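Local atomic coordinates of L-Ribose isomerase (Acinetobacter, PDB entry 4Q0S), a protein that isomerises the non-natural aldose sugar L-ribose, probably to its ketose L-ribulose, using a metal-bearing cupin barrel. Residues P139-E144 with R195-A200; A49-G54 with M74-S79; K169-S174 with S247-T252. All coordinates share one frame; numbering follows the deposited sequence.

Contact 1: residues P139-E144 with R195-A200; sequences PTPSAE and RKHLHA. With CO (cobalt (II) ion), chain B.
Pro141 and His197 bring their CA atoms within 4.6 Å of each other, and at this point the loop 139-144 is tied to the approach of strand 199-202 by one backbone bond, Ser142 N to Lys196 O at 2.7 Å with an N-H...O angle of 149°. The same carbonyl takes a second, weak bond from Ser142 OG, so one oxygen gathers both donors of the serine. Pro141 and His197 lie side by side: Pro141 CB sits over a face of the imidazole, 4.0 Å from its centroid and 26° off the ring normal, a CH-pi contact. At the ring edge, His197 CE1 comes 3.1 Å from Pro139 O. ND1 donates to Ser138 O, of the residue before Pro139, and this bond, with the packing over the face, probably sets the ring's rotation. Farther out, Lys196 bends at chi4 (61°), and a water joins its NZ to OE1 of Glu144, a less certain link because Glu144 is poorly ordered. NZ also bonds to Gly120 O and to Gly87 O of the second subunit. Another water links Thr140 O to Leu198 N. His197 O accepts the ND1-H of His199 at 2.8 Å, nearly in the imidazole plane, and His199 NE2 binds the cobalt with His117, His119 and Glu124. The chemistry implies that the backbone carbonyl orients a metal ligand of the cupin site and probably makes NE2 a better electron-pair donor to cobalt.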
ATOM      1  N   PRO A 139       1.497 -10.475  32.653  1.00 28.28           N
ATOM      2  CA  PRO A 139       2.564 -11.395  32.253  1.00 28.45           C
ATOM      3  C   PRO A 139       2.385 -12.826  32.774  1.00 30.14           C
ATOM      4  O   PRO A 139       3.059 -13.751  32.309  1.00 28.57           O
ATOM      5  CB  PRO A 139       3.819 -10.714  32.788  1.00 27.48           C
ATOM      6  CG  PRO A 139       3.320 -10.041  34.017  1.00 31.42           C
ATOM      7  CD  PRO A 139       2.008  -9.447  33.574  1.00 28.27           C
ATOM      8  N   THR A 140       1.483 -13.010  33.736  1.00 30.30           N
ATOM      9  CA  THR A 140       1.219 -14.348  34.260  1.00 34.11           C
ATOM     10  C   THR A 140      -0.161 -14.789  33.805  1.00 36.55           C
ATOM     11  O   THR A 140      -1.088 -13.985  33.730  1.00 35.45           O
ATOM     12  CB  THR A 140       1.272 -14.412  35.811  1.00 33.28           C
ATOM     13  OG1 THR A 140       0.497 -13.348  36.368  1.00 32.72           O
ATOM     14  CG2 THR A 140       2.693 -14.316  36.300  1.00 34.44           C
ATOM     15  N   PRO A 141      -0.312 -16.080  33.481  1.00 39.90           N
ATOM     16  CA  PRO A 141      -1.614 -16.574  33.036  1.00 43.06           C
ATOM     17  C   PRO A 141      -2.563 -16.700  34.214  1.00 45.56           C
ATOM     18  O   PRO A 141      -2.143 -16.614  35.367  1.00 44.20           O
ATOM     19  CB  PRO A 141      -1.272 -17.929  32.428  1.00 42.79           C
ATOM     20  CG  PRO A 141      -0.154 -18.394  33.304  1.00 41.35           C
ATOM     21  CD  PRO A 141       0.701 -17.149  33.431  1.00 40.04           C
ATOM     22  N   SER A 142      -3.842 -16.888  33.918  1.00 48.93           N
ATOM     23  CA  SER A 142      -4.837 -17.062  34.962  1.00 55.14           C
ATOM     24  C   SER A 142      -4.803 -18.546  35.312  1.00 58.42           C
ATOM     25  O   SER A 142      -4.872 -19.399  34.423  1.00 59.57           O
ATOM     26  CB  SER A 142      -6.221 -16.687  34.443  1.00 55.53           C
ATOM     27  OG  SER A 142      -6.617 -17.578  33.417  1.00 59.34           O
ATOM     28  N   ALA A 143      -4.681 -18.858  36.598  1.00 61.35           N
ATOM     29  CA  ALA A 143      -4.633 -20.249  37.032  1.00 63.94           C
ATOM     30  C   ALA A 143      -5.993 -20.922  36.879  1.00 66.20           C
ATOM     31  O   ALA A 143      -7.005 -20.412  37.361  1.00 66.42           O
ATOM     32  CB  ALA A 143      -4.173 -20.327  38.481  1.00 64.09           C
ATOM     33  N   GLU A 144      -6.010 -22.066  36.202  1.00 68.95           N
ATOM     34  CA  GLU A 144      -7.248 -22.812  36.002  1.00 71.46           C
ATOM     35  C   GLU A 144      -7.308 -23.961  37.006  1.00 71.74           C
ATOM     36  O   GLU A 144      -6.618 -24.971  36.860  1.00 72.01           O
ATOM     37  CB  GLU A 144      -7.320 -23.354  34.572  1.00 72.74           C
ATOM     38  CG  GLU A 144      -8.676 -23.941  34.213  1.00 75.58           C
ATOM     39  CD  GLU A 144      -8.784 -24.315  32.748  1.00 76.92           C
ATOM     40  OE1 GLU A 144      -8.043 -25.218  32.304  1.00 77.19           O
ATOM     41  OE2 GLU A 144      -9.609 -23.698  32.040  1.00 77.84           O
ATOM     42  N   ARG A 195      -2.863 -17.668  25.343  1.00 26.38           N
ATOM     43  CA  ARG A 195      -4.171 -17.874  25.926  1.00 26.68           C
ATOM     44  C   ARG A 195      -4.013 -17.804  27.446  1.00 27.31           C
ATOM     45  O   ARG A 195      -2.922 -18.016  27.971  1.00 25.42           O
ATOM     46  CB  ARG A 195      -4.705 -19.249  25.522  1.00 27.54           C
ATOM     47  CG  ARG A 195      -3.760 -20.393  25.867  1.00 28.93           C
ATOM     48  CD  ARG A 195      -4.390 -21.742  25.576  1.00 30.95           C
ATOM     49  NE  ARG A 195      -4.434 -22.049  24.150  1.00 31.26           N
ATOM     50  CZ  ARG A 195      -3.390 -22.468  23.443  1.00 28.68           C
ATOM     51  NH1 ARG A 195      -2.214 -22.632  24.031  1.00 29.06           N
ATOM     52  NH2 ARG A 195      -3.525 -22.732  22.150  1.00 30.89           N
ATOM     53  N   LYS A 196      -5.113 -17.498  28.129  1.00 28.78           N
ATOM     54  CA  LYS A 196      -5.182 -17.390  29.584  1.00 31.37           C
ATOM     55  C   LYS A 196      -4.503 -16.152  30.156  1.00 31.45           C
ATOM     56  O   LYS A 196      -4.363 -16.016  31.370  1.00 31.60           O
ATOM     57  CB  LYS A 196      -4.641 -18.665  30.246  1.00 32.28           C
ATOM     58  CG  LYS A 196      -5.536 -19.886  30.003  1.00 31.91           C
ATOM     59  CD  LYS A 196      -4.993 -21.132  30.684  1.00 33.83           C
ATOM     60  CE  LYS A 196      -5.991 -22.284  30.616  1.00 33.36           C
ATOM     61  NZ  LYS A 196      -6.291 -22.662  29.214  1.00 34.76           N
ATOM     62  N   HIS A 197      -4.105 -15.237  29.278  1.00 29.97           N
ATOM     63  CA  HIS A 197      -3.473 -13.998  29.714  1.00 28.89           C
ATOM     64  C   HIS A 197      -4.407 -12.822  29.542  1.00 29.05           C
ATOM     65  O   HIS A 197      -4.984 -12.636  28.472  1.00 30.58           O
ATOM     66  CB  HIS A 197      -2.197 -13.738  28.916  1.00 29.30           C
ATOM     67  CG  HIS A 197      -1.027 -14.533  29.388  1.00 29.15           C
ATOM     68  ND1 HIS A 197      -0.169 -14.077  30.366  1.00 29.25           N
ATOM     69  CD2 HIS A 197      -0.607 -15.777  29.065  1.00 28.38           C
ATOM     70  CE1 HIS A 197       0.729 -15.010  30.626  1.00 31.12           C
ATOM     71  NE2 HIS A 197       0.484 -16.052  29.851  1.00 30.06           N
ATOM     72  N   LEU A 198      -4.556 -12.032  30.598  1.00 29.10           N
ATOM     73  CA  LEU A 198      -5.393 -10.843  30.540  1.00 29.27           C
ATOM     74  C   LEU A 198      -4.735  -9.844  29.601  1.00 28.67           C
ATOM     75  O   LEU A 198      -3.523  -9.632  29.651  1.00 29.73           O
ATOM     76  CB  LEU A 198      -5.523 -10.200  31.919  1.00 29.23           C
ATOM     77  CG  LEU A 198      -6.398 -10.888  32.965  1.00 29.79           C
ATOM     78  CD1 LEU A 198      -6.113 -10.273  34.328  1.00 27.88           C
ATOM     79  CD2 LEU A 198      -7.871 -10.732  32.590  1.00 27.73           C
ATOM     80  N   HIS A 199      -5.531  -9.232  28.736  1.00 28.36           N
ATOM     81  CA  HIS A 199      -4.990  -8.245  27.821  1.00 25.57           C
ATOM     82  C   HIS A 199      -6.040  -7.250  27.362  1.00 24.12           C
ATOM     83  O   HIS A 199      -7.243  -7.507  27.424  1.00 22.84           O
ATOM     84  CB  HIS A 199      -4.332  -8.920  26.610  1.00 24.20           C
ATOM     85  CG  HIS A 199      -5.250  -9.808  25.829  1.00 25.45           C
ATOM     86  ND1 HIS A 199      -5.649 -11.050  26.277  1.00 23.94           N
ATOM     87  CD2 HIS A 199      -5.866  -9.624  24.637  1.00 24.35           C
ATOM     88  CE1 HIS A 199      -6.472 -11.590  25.396  1.00 25.63           C
ATOM     89  NE2 HIS A 199      -6.622 -10.746  24.391  1.00 25.44           N
ATOM     90  N   ALA A 200      -5.550  -6.095  26.932  1.00 23.14           N
ATOM     91  CA  ALA A 200      -6.367  -5.005  26.438  1.00 25.27           C
ATOM     92  C   ALA A 200      -5.423  -4.142  25.610  1.00 25.27           C
ATOM     93  O   ALA A 200      -4.203  -4.258  25.723  1.00 24.60           O
ATOM     94  CB  ALA A 200      -6.933  -4.192  27.606  1.00 24.11           C
TER
HETATM   95 CO    CO B 501      -8.359 -11.232  22.938  1.00 34.28          CO
HETATM   96  O   HOH W   1      -3.547 -13.066  33.234  1.00 30.41           O
HETATM   97  O   HOH W   2      -7.463 -24.996  29.504  1.00 35.14           O

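Contact 2: residues A49-G54 with M74-S79; sequences AGIVFG and MIIFES. With RB0 (D-ribitol), chain C.
Ile51 and Met74 form an antiparallel hydrogen-bonded pair, with Ile51 N donating to Met74 O at 2.7 Å and Met74 N returning a bond to Ile51 O at 2.9 Å. A third bond, Ile76 N to Ala49 O, extends the ladder past the non-hydrogen-bonded pair of Gly50 and Ile75. The segment axes approach to 4.7 Å at 143° between their directions, well short of 180°, which is evidence of marked twist at this edge of the cupin sheet.

On the face carrying Ile51 and Met74, Met74 CG stands between the backbone N and the carbonyl carbon (chi1 72°). With an extended chi2 this carries the sulfur to the rim of the Phe53 ring, SD 3.7 Å from CZ and 84° off the ring normal: a Met-aromatic contact made at the edge. The turn at chi3 moves only the terminal methyl. Ile51 CG2 lies over one face of that ring, toward its rim. The tip of Ile51, CD1, meets Ile76 CD1 at 3.8 Å, and the latter methyl also touches C2 of the bound ribitol at 3.7 Å. Ribitol O1 lies at the edge of the Phe53 ring, so Phe53 and Ile76 supply apolar wall to the ribitol pocket.

On the other face, Gly50 presents only its CA to Ile75 CG1. Ile75 CG2 rests over the rim of the Phe77 ring, while the Ala49 methyl is the small bump set against Phe77 CE1, 3.7 Å away. Ile75 and Phe77 pack on helix 19-35, through Trp25, Ala29, Val26 and Ala30. Ile51, Phe53 and Ile76 instead touch Arg254 of helix 248-254, while strand 101-108 continues the sheet beyond 73-82.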
ATOM      1  N   ALA A  49     -19.643  -6.243  12.755  1.00 28.13           N
ATOM      2  CA  ALA A  49     -18.267  -5.768  12.688  1.00 26.86           C
ATOM      3  C   ALA A  49     -17.977  -4.652  13.684  1.00 26.35           C
ATOM      4  O   ALA A  49     -16.908  -4.618  14.288  1.00 27.52           O
ATOM      5  CB  ALA A  49     -17.944  -5.305  11.264  1.00 26.51           C
ATOM      6  N   GLY A  50     -18.922  -3.733  13.850  1.00 26.92           N
ATOM      7  CA  GLY A  50     -18.731  -2.637  14.784  1.00 26.78           C
ATOM      8  C   GLY A  50     -19.174  -3.074  16.169  1.00 28.68           C
ATOM      9  O   GLY A  50     -20.341  -3.407  16.370  1.00 29.19           O
ATOM     10  N   ILE A  51     -18.247  -3.064  17.123  1.00 27.45           N
ATOM     11  CA  ILE A  51     -18.534  -3.515  18.483  1.00 27.58           C
ATOM     12  C   ILE A  51     -18.450  -2.435  19.561  1.00 27.37           C
ATOM     13  O   ILE A  51     -17.513  -1.638  19.601  1.00 29.71           O
ATOM     14  CB  ILE A  51     -17.564  -4.660  18.865  1.00 27.33           C
ATOM     15  CG1 ILE A  51     -17.633  -5.764  17.808  1.00 26.97           C
ATOM     16  CG2 ILE A  51     -17.909  -5.229  20.243  1.00 28.36           C
ATOM     17  CD1 ILE A  51     -16.464  -6.751  17.881  1.00 23.95           C
ATOM     18  N   VAL A  52     -19.443  -2.416  20.441  1.00 28.50           N
ATOM     19  CA  VAL A  52     -19.480  -1.472  21.556  1.00 29.40           C
ATOM     20  C   VAL A  52     -19.590  -2.377  22.785  1.00 30.68           C
ATOM     21  O   VAL A  52     -20.548  -3.141  22.911  1.00 31.57           O
ATOM     22  CB  VAL A  52     -20.704  -0.533  21.457  1.00 29.46           C
ATOM     23  CG1 VAL A  52     -20.708   0.452  22.616  1.00 28.13           C
ATOM     24  CG2 VAL A  52     -20.669   0.219  20.123  1.00 28.65           C
ATOM     25  N   PHE A  53     -18.603  -2.302  23.675  1.00 30.29           N
ATOM     26  CA  PHE A  53     -18.569  -3.163  24.856  1.00 30.99           C
ATOM     27  C   PHE A  53     -19.365  -2.698  26.070  1.00 31.75           C
ATOM     28  O   PHE A  53     -18.793  -2.278  27.079  1.00 32.24           O
ATOM     29  CB  PHE A  53     -17.115  -3.415  25.272  1.00 30.12           C
ATOM     30  CG  PHE A  53     -16.278  -4.077  24.201  1.00 29.43           C
ATOM     31  CD1 PHE A  53     -15.592  -3.311  23.261  1.00 29.83           C
ATOM     32  CD2 PHE A  53     -16.178  -5.464  24.138  1.00 31.67           C
ATOM     33  CE1 PHE A  53     -14.814  -3.917  22.275  1.00 29.22           C
ATOM     34  CE2 PHE A  53     -15.403  -6.085  23.155  1.00 30.64           C
ATOM     35  CZ  PHE A  53     -14.719  -5.310  22.223  1.00 30.26           C
ATOM     36  N   GLY A  54     -20.683  -2.790  25.978  1.00 33.22           N
ATOM     37  CA  GLY A  54     -21.517  -2.386  27.094  1.00 35.70           C
ATOM     38  C   GLY A  54     -22.367  -1.158  26.847  1.00 35.68           C
ATOM     39  O   GLY A  54     -21.966  -0.240  26.129  1.00 35.02           O
ATOM     40  N   MET A  74     -14.713  -1.037  19.132  1.00 26.74           N
ATOM     41  CA  MET A  74     -13.776  -1.307  18.054  1.00 26.71           C
ATOM     42  C   MET A  74     -14.489  -1.980  16.905  1.00 25.38           C
ATOM     43  O   MET A  74     -15.656  -2.362  17.012  1.00 24.78           O
ATOM     44  CB  MET A  74     -12.683  -2.252  18.544  1.00 25.27           C
ATOM     45  CG  MET A  74     -13.209  -3.671  18.739  1.00 27.74           C
ATOM     46  SD  MET A  74     -12.088  -4.751  19.623  1.00 31.80           S
ATOM     47  CE  MET A  74     -10.749  -4.850  18.415  1.00 27.54           C
ATOM     48  N   ILE A  75     -13.756  -2.148  15.812  1.00 24.24           N
ATOM     49  CA  ILE A  75     -14.290  -2.804  14.633  1.00 24.34           C
ATOM     50  C   ILE A  75     -13.428  -4.014  14.334  1.00 24.03           C
ATOM     51  O   ILE A  75     -12.207  -3.958  14.477  1.00 24.68           O
ATOM     52  CB  ILE A  75     -14.259  -1.870  13.400  1.00 24.81           C
ATOM     53  CG1 ILE A  75     -15.248  -0.725  13.597  1.00 24.63           C
ATOM     54  CG2 ILE A  75     -14.571  -2.667  12.132  1.00 24.35           C
ATOM     55  CD1 ILE A  75     -15.323   0.210  12.428  1.00 25.06           C
ATOM     56  N   ILE A  76     -14.063  -5.109  13.934  1.00 22.75           N
ATOM     57  CA  ILE A  76     -13.328  -6.313  13.588  1.00 24.42           C
ATOM     58  C   ILE A  76     -13.905  -6.878  12.306  1.00 24.45           C
ATOM     59  O   ILE A  76     -15.112  -7.091  12.208  1.00 24.15           O
ATOM     60  CB  ILE A  76     -13.432  -7.406  14.681  1.00 25.22           C
ATOM     61  CG1 ILE A  76     -12.827  -6.898  15.994  1.00 27.58           C
ATOM     62  CG2 ILE A  76     -12.704  -8.667  14.222  1.00 25.16           C
ATOM     63  CD1 ILE A  76     -12.933  -7.898  17.152  1.00 27.65           C
ATOM     64  N   PHE A  77     -13.041  -7.081  11.314  1.00 23.47           N
ATOM     65  CA  PHE A  77     -13.448  -7.663  10.045  1.00 23.48           C
ATOM     66  C   PHE A  77     -12.733  -9.005  10.020  1.00 23.11           C
ATOM     67  O   PHE A  77     -11.515  -9.073   9.856  1.00 22.22           O
ATOM     68  CB  PHE A  77     -12.996  -6.803   8.857  1.00 24.14           C
ATOM     69  CG  PHE A  77     -13.686  -5.468   8.768  1.00 26.05           C
ATOM     70  CD1 PHE A  77     -15.072  -5.386   8.662  1.00 27.82           C
ATOM     71  CD2 PHE A  77     -12.948  -4.290   8.760  1.00 25.30           C
ATOM     72  CE1 PHE A  77     -15.711  -4.145   8.545  1.00 26.97           C
ATOM     73  CE2 PHE A  77     -13.573  -3.044   8.642  1.00 24.07           C
ATOM     74  CZ  PHE A  77     -14.956  -2.973   8.534  1.00 27.22           C
ATOM     75  N   GLU A  78     -13.498 -10.071  10.207  1.00 23.75           N
ATOM     76  CA  GLU A  78     -12.949 -11.413  10.237  1.00 24.70           C
ATOM     77  C   GLU A  78     -12.904 -12.049   8.849  1.00 24.68           C
ATOM     78  O   GLU A  78     -13.942 -12.255   8.222  1.00 22.71           O
ATOM     79  CB  GLU A  78     -13.790 -12.250  11.199  1.00 26.54           C
ATOM     80  CG  GLU A  78     -13.437 -13.711  11.299  1.00 28.28           C
ATOM     81  CD  GLU A  78     -14.341 -14.432  12.288  1.00 29.49           C
ATOM     82  OE1 GLU A  78     -14.080 -14.353  13.505  1.00 31.43           O
ATOM     83  OE2 GLU A  78     -15.325 -15.062  11.847  1.00 30.36           O
ATOM     84  N   SER A  79     -11.697 -12.354   8.372  1.00 24.07           N
ATOM     85  CA  SER A  79     -11.533 -12.959   7.047  1.00 23.49           C
ATOM     86  C   SER A  79     -11.417 -14.474   7.124  1.00 24.75           C
ATOM     87  O   SER A  79     -11.558 -15.173   6.117  1.00 24.59           O
ATOM     88  CB  SER A  79     -10.293 -12.400   6.348  1.00 23.76           C
ATOM     89  OG  SER A  79      -9.098 -12.804   7.002  1.00 22.95           O
TER
HETATM   90  C1  RB0 C 502     -12.067  -8.957  21.031  1.00 51.96           C
HETATM   91  O1  RB0 C 502     -13.460  -8.800  21.245  1.00 52.84           O
HETATM   92  C2  RB0 C 502     -11.835 -10.035  19.982  1.00 51.75           C
HETATM   93  O2  RB0 C 502     -12.117 -11.319  20.534  1.00 51.95           O
HETATM   94  C3  RB0 C 502     -10.387  -9.971  19.452  1.00 49.21           C
HETATM   95  O3  RB0 C 502     -10.250 -10.823  18.324  1.00 47.86           O
HETATM   96  C4  RB0 C 502      -9.338 -10.342  20.507  1.00 46.55           C
HETATM   97  O4  RB0 C 502      -9.941 -11.103  21.543  1.00 44.57           O
HETATM   98  C5  RB0 C 502      -8.706  -9.080  21.087  1.00 45.36           C
HETATM   99  O5  RB0 C 502      -7.617  -9.426  21.943  1.00 37.84           O

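Contact 3: residues K169-S174 with S247-T252; sequences KGRESS and SDAANT. With NCO (cobalt hexammine(III)), chain E.
Ser247 and Arg171 meet where a loop between two barrel strands lies against the first turn of helix 248-254, Ser247 occupying the N-cap position. The evidence is packing: the two segments bury 178 Å² together, and their contacts are van der Waals touches. Arg171 supplies most of them. Its CG lies anti to the carbonyl carbon (chi1 -60°), and a bend at chi2 (-72°) lays the chain along the start of the helix.

In sequence order, Ser247 comes first. Its OG, anti to the backbone N (chi1 -173°), stands 3.5 Å from Arg171 CD, and its CB meets Ser174 CB at 4.3 Å, the point where the backbones run nearest, with CA atoms 5.9 Å apart. Asp248 turns to another task: OD2 accepts a hydrogen bond of 2.9 Å from N2 of the cobalt hexammine, which is also held by Asp244 OD1 and Phe245 O. Ala249 follows with its methyl 3.4 Å from Arg171 NH2, set obliquely to the guanidinium. Ala250 places its backbone N over one face of that flat group, and its N-H is engaged by Ser247 O in the first helical turn. Asn251 uses OD1 to accept from Phe245 N, tying the helix to the strand before it. Thr252 OG1 donates back to Ala249 O.

The polar end of Arg171 is gripped from beyond the helix: NH1 makes a salt bridge to Glu72 and NH2 one to Asp56, NH2 also bonding to Phe53 O. The two carboxylates balance its charge and, with Phe53 O, hold the guanidinium in place. Behind it, Ser174 N donates to Arg171 O at 3.0 Å, closing the turn that carries the arginine.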
ATOM      1  N   LYS A 169     -14.502   5.795  31.839  1.00 36.35           N
ATOM      2  CA  LYS A 169     -15.145   6.081  33.115  1.00 38.13           C
ATOM      3  C   LYS A 169     -15.949   4.874  33.567  1.00 36.62           C
ATOM      4  O   LYS A 169     -16.787   4.362  32.824  1.00 35.94           O
ATOM      5  CB  LYS A 169     -16.077   7.291  32.990  1.00 41.39           C
ATOM      6  CG  LYS A 169     -15.395   8.577  32.557  1.00 45.72           C
ATOM      7  CD  LYS A 169     -14.330   9.014  33.551  1.00 50.52           C
ATOM      8  CE  LYS A 169     -13.768  10.375  33.176  1.00 52.08           C
ATOM      9  NZ  LYS A 169     -13.309  10.399  31.756  1.00 54.29           N
ATOM     10  N   GLY A 170     -15.693   4.424  34.789  1.00 36.70           N
ATOM     11  CA  GLY A 170     -16.411   3.278  35.316  1.00 35.57           C
ATOM     12  C   GLY A 170     -15.832   1.945  34.884  1.00 36.68           C
ATOM     13  O   GLY A 170     -16.416   0.898  35.154  1.00 37.90           O
ATOM     14  N   ARG A 171     -14.685   1.978  34.213  1.00 35.95           N
ATOM     15  CA  ARG A 171     -14.031   0.756  33.745  1.00 37.02           C
ATOM     16  C   ARG A 171     -12.576   0.728  34.211  1.00 37.25           C
ATOM     17  O   ARG A 171     -11.856  -0.239  33.965  1.00 37.75           O
ATOM     18  CB  ARG A 171     -14.056   0.694  32.207  1.00 37.16           C
ATOM     19  CG  ARG A 171     -15.441   0.705  31.570  1.00 36.41           C
ATOM     20  CD  ARG A 171     -16.169  -0.608  31.792  1.00 35.35           C
ATOM     21  NE  ARG A 171     -17.519  -0.584  31.240  1.00 37.90           N
ATOM     22  CZ  ARG A 171     -17.850  -1.003  30.023  1.00 40.12           C
ATOM     23  NH1 ARG A 171     -16.928  -1.494  29.209  1.00 40.64           N
ATOM     24  NH2 ARG A 171     -19.111  -0.942  29.620  1.00 39.48           N
ATOM     25  N   GLU A 172     -12.148   1.791  34.886  1.00 37.41           N
ATOM     26  CA  GLU A 172     -10.769   1.895  35.343  1.00 37.90           C
ATOM     27  C   GLU A 172     -10.212   0.657  36.034  1.00 37.55           C
ATOM     28  O   GLU A 172      -9.186   0.115  35.616  1.00 37.32           O
ATOM     29  CB  GLU A 172     -10.600   3.108  36.263  1.00 39.01           C
ATOM     30  CG  GLU A 172     -10.899   4.437  35.589  1.00 40.08           C
ATOM     31  CD  GLU A 172     -12.328   4.890  35.800  1.00 40.31           C
ATOM     32  OE1 GLU A 172     -13.215   4.019  35.916  1.00 39.92           O
ATOM     33  OE2 GLU A 172     -12.565   6.118  35.841  1.00 40.44           O
ATOM     34  N   SER A 173     -10.888   0.205  37.084  1.00 37.21           N
ATOM     35  CA  SER A 173     -10.429  -0.950  37.848  1.00 34.29           C
ATOM     36  C   SER A 173     -10.269  -2.236  37.042  1.00 33.78           C
ATOM     37  O   SER A 173      -9.530  -3.132  37.449  1.00 32.80           O
ATOM     38  CB  SER A 173     -11.372  -1.203  39.030  1.00 34.59           C
ATOM     39  OG  SER A 173     -12.664  -1.567  38.588  1.00 35.07           O
ATOM     40  N   SER A 174     -10.948  -2.337  35.904  1.00 31.30           N
ATOM     41  CA  SER A 174     -10.836  -3.547  35.098  1.00 29.32           C
ATOM     42  C   SER A 174      -9.425  -3.703  34.530  1.00 28.44           C
ATOM     43  O   SER A 174      -9.034  -4.792  34.108  1.00 26.28           O
ATOM     44  CB  SER A 174     -11.859  -3.528  33.954  1.00 32.82           C
ATOM     45  OG  SER A 174     -11.559  -2.515  33.009  1.00 30.22           O
ATOM     46  N   SER A 247     -14.714  -6.704  33.018  1.00 47.43           N
ATOM     47  CA  SER A 247     -15.912  -5.940  33.344  1.00 49.97           C
ATOM     48  C   SER A 247     -17.132  -6.678  32.799  1.00 51.05           C
ATOM     49  O   SER A 247     -17.186  -7.000  31.612  1.00 50.41           O
ATOM     50  CB  SER A 247     -15.831  -4.550  32.719  1.00 50.93           C
ATOM     51  OG  SER A 247     -16.905  -3.742  33.162  1.00 57.27           O
ATOM     52  N   ASP A 248     -18.111  -6.944  33.658  1.00 53.24           N
ATOM     53  CA  ASP A 248     -19.308  -7.664  33.230  1.00 55.90           C
ATOM     54  C   ASP A 248     -20.098  -6.930  32.158  1.00 57.60           C
ATOM     55  O   ASP A 248     -20.751  -7.556  31.318  1.00 56.84           O
ATOM     56  CB  ASP A 248     -20.221  -7.955  34.424  1.00 57.06           C
ATOM     57  CG  ASP A 248     -19.577  -8.879  35.438  1.00 58.21           C
ATOM     58  OD1 ASP A 248     -18.776  -8.391  36.263  1.00 58.45           O
ATOM     59  OD2 ASP A 248     -19.861 -10.096  35.396  1.00 58.51           O
ATOM     60  N   ALA A 249     -20.041  -5.603  32.190  1.00 59.10           N
ATOM     61  CA  ALA A 249     -20.752  -4.791  31.212  1.00 62.46           C
ATOM     62  C   ALA A 249     -20.242  -5.071  29.802  1.00 64.32           C
ATOM     63  O   ALA A 249     -20.985  -4.960  28.828  1.00 64.80           O
ATOM     64  CB  ALA A 249     -20.582  -3.312  31.544  1.00 62.54           C
ATOM     65  N   ALA A 250     -18.971  -5.450  29.704  1.00 66.75           N
ATOM     66  CA  ALA A 250     -18.343  -5.730  28.418  1.00 68.71           C
ATOM     67  C   ALA A 250     -18.756  -7.053  27.778  1.00 70.64           C
ATOM     68  O   ALA A 250     -18.936  -7.125  26.561  1.00 71.40           O
ATOM     69  CB  ALA A 250     -16.829  -5.682  28.571  1.00 68.04           C
ATOM     70  N   ASN A 251     -18.904  -8.099  28.586  1.00 72.86           N
ATOM     71  CA  ASN A 251     -19.277  -9.416  28.067  1.00 75.19           C
ATOM     72  C   ASN A 251     -20.606  -9.439  27.325  1.00 76.19           C
ATOM     73  O   ASN A 251     -20.743 -10.103  26.297  1.00 76.74           O
ATOM     74  CB  ASN A 251     -19.333 -10.449  29.197  1.00 76.11           C
ATOM     75  CG  ASN A 251     -18.189 -11.446  29.135  1.00 77.51           C
ATOM     76  OD1 ASN A 251     -17.062 -11.144  29.528  1.00 78.03           O
ATOM     77  ND2 ASN A 251     -18.475 -12.640  28.625  1.00 77.64           N
ATOM     78  N   THR A 252     -21.585  -8.715  27.853  1.00 77.24           N
ATOM     79  CA  THR A 252     -22.911  -8.669  27.249  1.00 78.52           C
ATOM     80  C   THR A 252     -22.945  -7.971  25.888  1.00 78.99           C
ATOM     81  O   THR A 252     -23.163  -8.614  24.858  1.00 79.15           O
ATOM     82  CB  THR A 252     -23.909  -7.971  28.191  1.00 78.52           C
ATOM     83  OG1 THR A 252     -23.477  -6.627  28.441  1.00 78.77           O
ATOM     84  CG2 THR A 252     -23.990  -8.720  29.515  1.00 78.79           C
TER
HETATM   85 CO   NCO E 504     -16.424 -12.146  35.028  1.00 45.06          CO
HETATM   86  N1  NCO E 504     -16.075 -13.869  35.432  1.00 47.14           N
HETATM   87  N2  NCO E 504     -18.179 -12.434  35.317  1.00 47.44           N
HETATM   88  N3  NCO E 504     -14.659 -11.857  34.739  1.00 47.05           N
HETATM   89  N4  NCO E 504     -16.639 -12.605  33.291  1.00 46.62           N
HETATM   90  N5  NCO E 504     -16.207 -11.690  36.760  1.00 45.19           N
HETATM   91  N6  NCO E 504     -16.780 -10.422  34.623  1.00 46.68           N

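Contact 2 closes before the others open, whereas contacts 1 and 3 alternate along the chain. Centres lie about 17 Å apart for contacts 1 and 3 and for contacts 2 and 3, and about 22 Å for contacts 1 and 2. Each sheet has a representative: contact 2 lies at the edge of the six-stranded one, and strand 199-202 of contact 1 belongs to the five-stranded one. The loops 139-144 and 169-174 both belong to the connection between strands 132-137 and 180-185. Contacts 2 and 3 touch directly, Phe53 CB packing on Ala250 CB at 4.0 Å. His199 of contact 1 binds the cobalt and lines the ribitol pocket, to which contact 2 adds Phe53 and Ile76.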